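Local coordinates for uncharacterized protein (PDB 3O2I), which is of unknown function but belongs to a family of uncharacterised proteins and forms a two-chain assembly, at residues 45-48 against 49-53. Numbering follows the deposited sequence.
Sequences LLHS and EYWTE
His-47 meets Trp-51 with its ring face and Glu-49 with its ring edge. The indole comes in edge first. Its NE1 sits over the centre of the imidazole, 3.3 Å above the plane, and is 3.4 Å from both CG and CD2 of His-47. The planes stand at 87° and the centroids of the imidazole and the five-membered indole ring are 4.6 Å apart, a T-shaped stack. The N-H edge of the indole therefore faces the pi cloud. On the indole's six-membered side, CZ2 of Trp-51 lies 3.8 Å from NE2 of His-47. At the imidazole edge, the backbone N of Glu-49 donates to ND1 of His-47 over 2.9 Å. The bond is nearly straight, at 165°, and lies in the ring plane. ND1 is the acceptor, consistent with an unprotonated nitrogen. The imidazole swings toward the loop because chi1 of -157° sets CG opposite the backbone N, and this brings ND1 up to the N-H.

The contact lies where strand 41-47, the middle strand of a three-stranded antiparallel sheet, passes into the loop that leads to helix 53-63. The chain then runs to Thr-52, the N-cap of that helix. Replacing His-47 by alanine would probably leave the Glu-49 N-H without its acceptor and the indole edge without the ring face it meets.

Further out, NE2 of His-47 is hydrogen-bonded to the carbonyl O of His-87, so both ring nitrogens are engaged, which probably holds the ring's rotation. Phe-89 packs edge-to-face with His-47 and stacks on Trp-51. The backbone N of Trp-51 bonds to the hydroxyl of Tyr-30, while the carbonyl O of Trp-51 accepts from NE2 of Gln-96 of the second subunit.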
ATOM      1  N   LEU B  45       3.385  -6.595  -3.132  1.00 26.84           N
ATOM      2  CA  LEU B  45       2.935  -7.635  -4.058  1.00 24.05           C
ATOM      3  C   LEU B  45       1.415  -7.643  -4.173  1.00 27.96           C
ATOM      4  O   LEU B  45       0.707  -7.364  -3.215  1.00 38.85           O
ATOM      5  CB  LEU B  45       3.393  -9.010  -3.585  1.00 25.36           C
ATOM      6  CG  LEU B  45       4.891  -9.217  -3.355  1.00 32.51           C
ATOM      7  CD1 LEU B  45       5.143 -10.682  -2.996  1.00 35.04           C
ATOM      8  CD2 LEU B  45       5.687  -8.831  -4.582  1.00 34.27           C
ATOM      9  N   LEU B  46       0.923  -7.992  -5.351  1.00 23.74           N
ATOM     10  CA  LEU B  46      -0.506  -8.052  -5.604  1.00 30.29           C
ATOM     11  C   LEU B  46      -0.917  -9.476  -5.877  1.00 32.45           C
ATOM     12  O   LEU B  46      -0.176 -10.219  -6.511  1.00 40.77           O
ATOM     13  CB  LEU B  46      -0.853  -7.219  -6.843  1.00 32.48           C
ATOM     14  CG  LEU B  46      -1.092  -5.724  -6.700  1.00 36.85           C
ATOM     15  CD1 LEU B  46      -0.627  -5.235  -5.342  1.00 27.41           C
ATOM     16  CD2 LEU B  46      -0.436  -4.962  -7.858  1.00 38.59           C
ATOM     17  N   HIS B  47      -2.105  -9.850  -5.418  1.00 33.87           N
ATOM     18  CA  HIS B  47      -2.690 -11.135  -5.796  1.00 37.68           C
ATOM     19  C   HIS B  47      -4.195 -10.989  -5.988  1.00 37.85           C
ATOM     20  O   HIS B  47      -4.840 -10.211  -5.290  1.00 41.20           O
ATOM     21  CB  HIS B  47      -2.403 -12.207  -4.746  1.00 35.64           C
ATOM     22  CG  HIS B  47      -2.466 -13.600  -5.280  1.00 39.90           C
ATOM     23  ND1 HIS B  47      -3.653 -14.212  -5.626  1.00 47.36           N
ATOM     24  CD2 HIS B  47      -1.487 -14.502  -5.538  1.00 43.20           C
ATOM     25  CE1 HIS B  47      -3.402 -15.430  -6.076  1.00 45.55           C
ATOM     26  NE2 HIS B  47      -2.097 -15.628  -6.042  1.00 43.03           N
ATOM     27  N   SER B  48      -4.749 -11.740  -6.934  1.00 33.91           N
ATOM     28  CA  SER B  48      -6.184 -11.699  -7.181  1.00 34.94           C
ATOM     29  C   SER B  48      -6.985 -12.357  -6.065  1.00 38.40           C
ATOM     30  O   SER B  48      -8.177 -12.101  -5.926  1.00 47.52           O
ATOM     31  CB  SER B  48      -6.543 -12.307  -8.546  1.00 36.17           C
ATOM     32  OG  SER B  48      -6.233 -13.688  -8.612  1.00 52.22           O
ATOM     33  N   GLU B  49      -6.337 -13.199  -5.264  1.00 36.76           N
ATOM     34  CA  GLU B  49      -7.039 -13.851  -4.160  1.00 43.51           C
ATOM     35  C   GLU B  49      -6.603 -13.375  -2.781  1.00 41.25           C
ATOM     36  O   GLU B  49      -5.517 -12.823  -2.613  1.00 36.56           O
ATOM     37  CB  GLU B  49      -6.934 -15.374  -4.254  1.00 46.01           C
ATOM     38  CG  GLU B  49      -7.748 -15.968  -5.394  1.00 60.59           C
ATOM     39  CD  GLU B  49      -8.280 -17.351  -5.054  1.00 75.15           C
ATOM     40  OE1 GLU B  49      -7.530 -18.341  -5.199  1.00 74.64           O
ATOM     41  OE2 GLU B  49      -9.450 -17.444  -4.627  1.00 84.33           O
ATOM     42  N   TYR B  50      -7.478 -13.580  -1.802  1.00 43.11           N
ATOM     43  CA  TYR B  50      -7.173 -13.244  -0.422  1.00 41.22           C
ATOM     44  C   TYR B  50      -6.447 -14.401   0.244  1.00 42.88           C
ATOM     45  O   TYR B  50      -6.885 -15.550   0.172  1.00 45.89           O
ATOM     46  CB  TYR B  50      -8.451 -12.918   0.356  1.00 43.80           C
ATOM     47  CG  TYR B  50      -8.240 -12.819   1.853  1.00 41.02           C
ATOM     48  CD1 TYR B  50      -8.756 -13.784   2.713  1.00 40.01           C
ATOM     49  CD2 TYR B  50      -7.504 -11.766   2.406  1.00 35.63           C
ATOM     50  CE1 TYR B  50      -8.552 -13.704   4.088  1.00 44.20           C
ATOM     51  CE2 TYR B  50      -7.288 -11.681   3.778  1.00 36.96           C
ATOM     52  CZ  TYR B  50      -7.816 -12.648   4.614  1.00 45.41           C
ATOM     53  OH  TYR B  50      -7.601 -12.557   5.974  1.00 45.85           O
ATOM     54  N   TRP B  51      -5.324 -14.093   0.875  1.00 37.22           N
ATOM     55  CA  TRP B  51      -4.604 -15.069   1.674  1.00 35.09           C
ATOM     56  C   TRP B  51      -4.754 -14.626   3.113  1.00 36.64           C
ATOM     57  O   TRP B  51      -4.490 -13.464   3.421  1.00 35.11           O
ATOM     58  CB  TRP B  51      -3.120 -15.078   1.310  1.00 38.03           C
ATOM     59  CG  TRP B  51      -2.807 -15.419  -0.117  1.00 44.35           C
ATOM     60  CD1 TRP B  51      -2.903 -14.589  -1.195  1.00 45.13           C
ATOM     61  CD2 TRP B  51      -2.319 -16.675  -0.619  1.00 48.89           C
ATOM     62  NE1 TRP B  51      -2.520 -15.255  -2.339  1.00 51.27           N
ATOM     63  CE2 TRP B  51      -2.154 -16.533  -2.010  1.00 51.25           C
ATOM     64  CE3 TRP B  51      -2.013 -17.904  -0.026  1.00 54.85           C
ATOM     65  CZ2 TRP B  51      -1.702 -17.580  -2.822  1.00 53.05           C
ATOM     66  CZ3 TRP B  51      -1.557 -18.941  -0.833  1.00 56.65           C
ATOM     67  CH2 TRP B  51      -1.407 -18.770  -2.215  1.00 55.98           C
ATOM     68  N   THR B  52      -5.193 -15.530   3.987  1.00 36.46           N
ATOM     69  CA  THR B  52      -5.238 -15.250   5.423  1.00 37.87           C
ATOM     70  C   THR B  52      -3.829 -14.876   5.911  1.00 38.36           C
ATOM     71  O   THR B  52      -2.845 -15.128   5.220  1.00 33.65           O
ATOM     72  CB  THR B  52      -5.700 -16.482   6.221  1.00 36.44           C
ATOM     73  OG1 THR B  52      -4.587 -17.358   6.392  1.00 38.68           O
ATOM     74  CG2 THR B  52      -6.828 -17.235   5.489  1.00 39.37           C
ATOM     75  N   GLU B  53      -3.729 -14.277   7.094  1.00 36.44           N
ATOM     76  CA  GLU B  53      -2.416 -13.903   7.620  1.00 39.60           C
ATOM     77  C   GLU B  53      -1.540 -15.151   7.832  1.00 41.07           C
ATOM     78  O   GLU B  53      -0.352 -15.158   7.499  1.00 42.10           O
ATOM     79  CB  GLU B  53      -2.542 -13.090   8.921  1.00 40.65           C
ATOM     80  CG  GLU B  53      -1.278 -12.279   9.310  1.00 51.34           C
ATOM     81  CD  GLU B  53      -1.103 -10.980   8.499  1.00 54.27           C
ATOM     82  OE1 GLU B  53      -1.922 -10.720   7.583  1.00 47.68           O
ATOM     83  OE2 GLU B  53      -0.147 -10.213   8.789  1.00 51.12           O
TER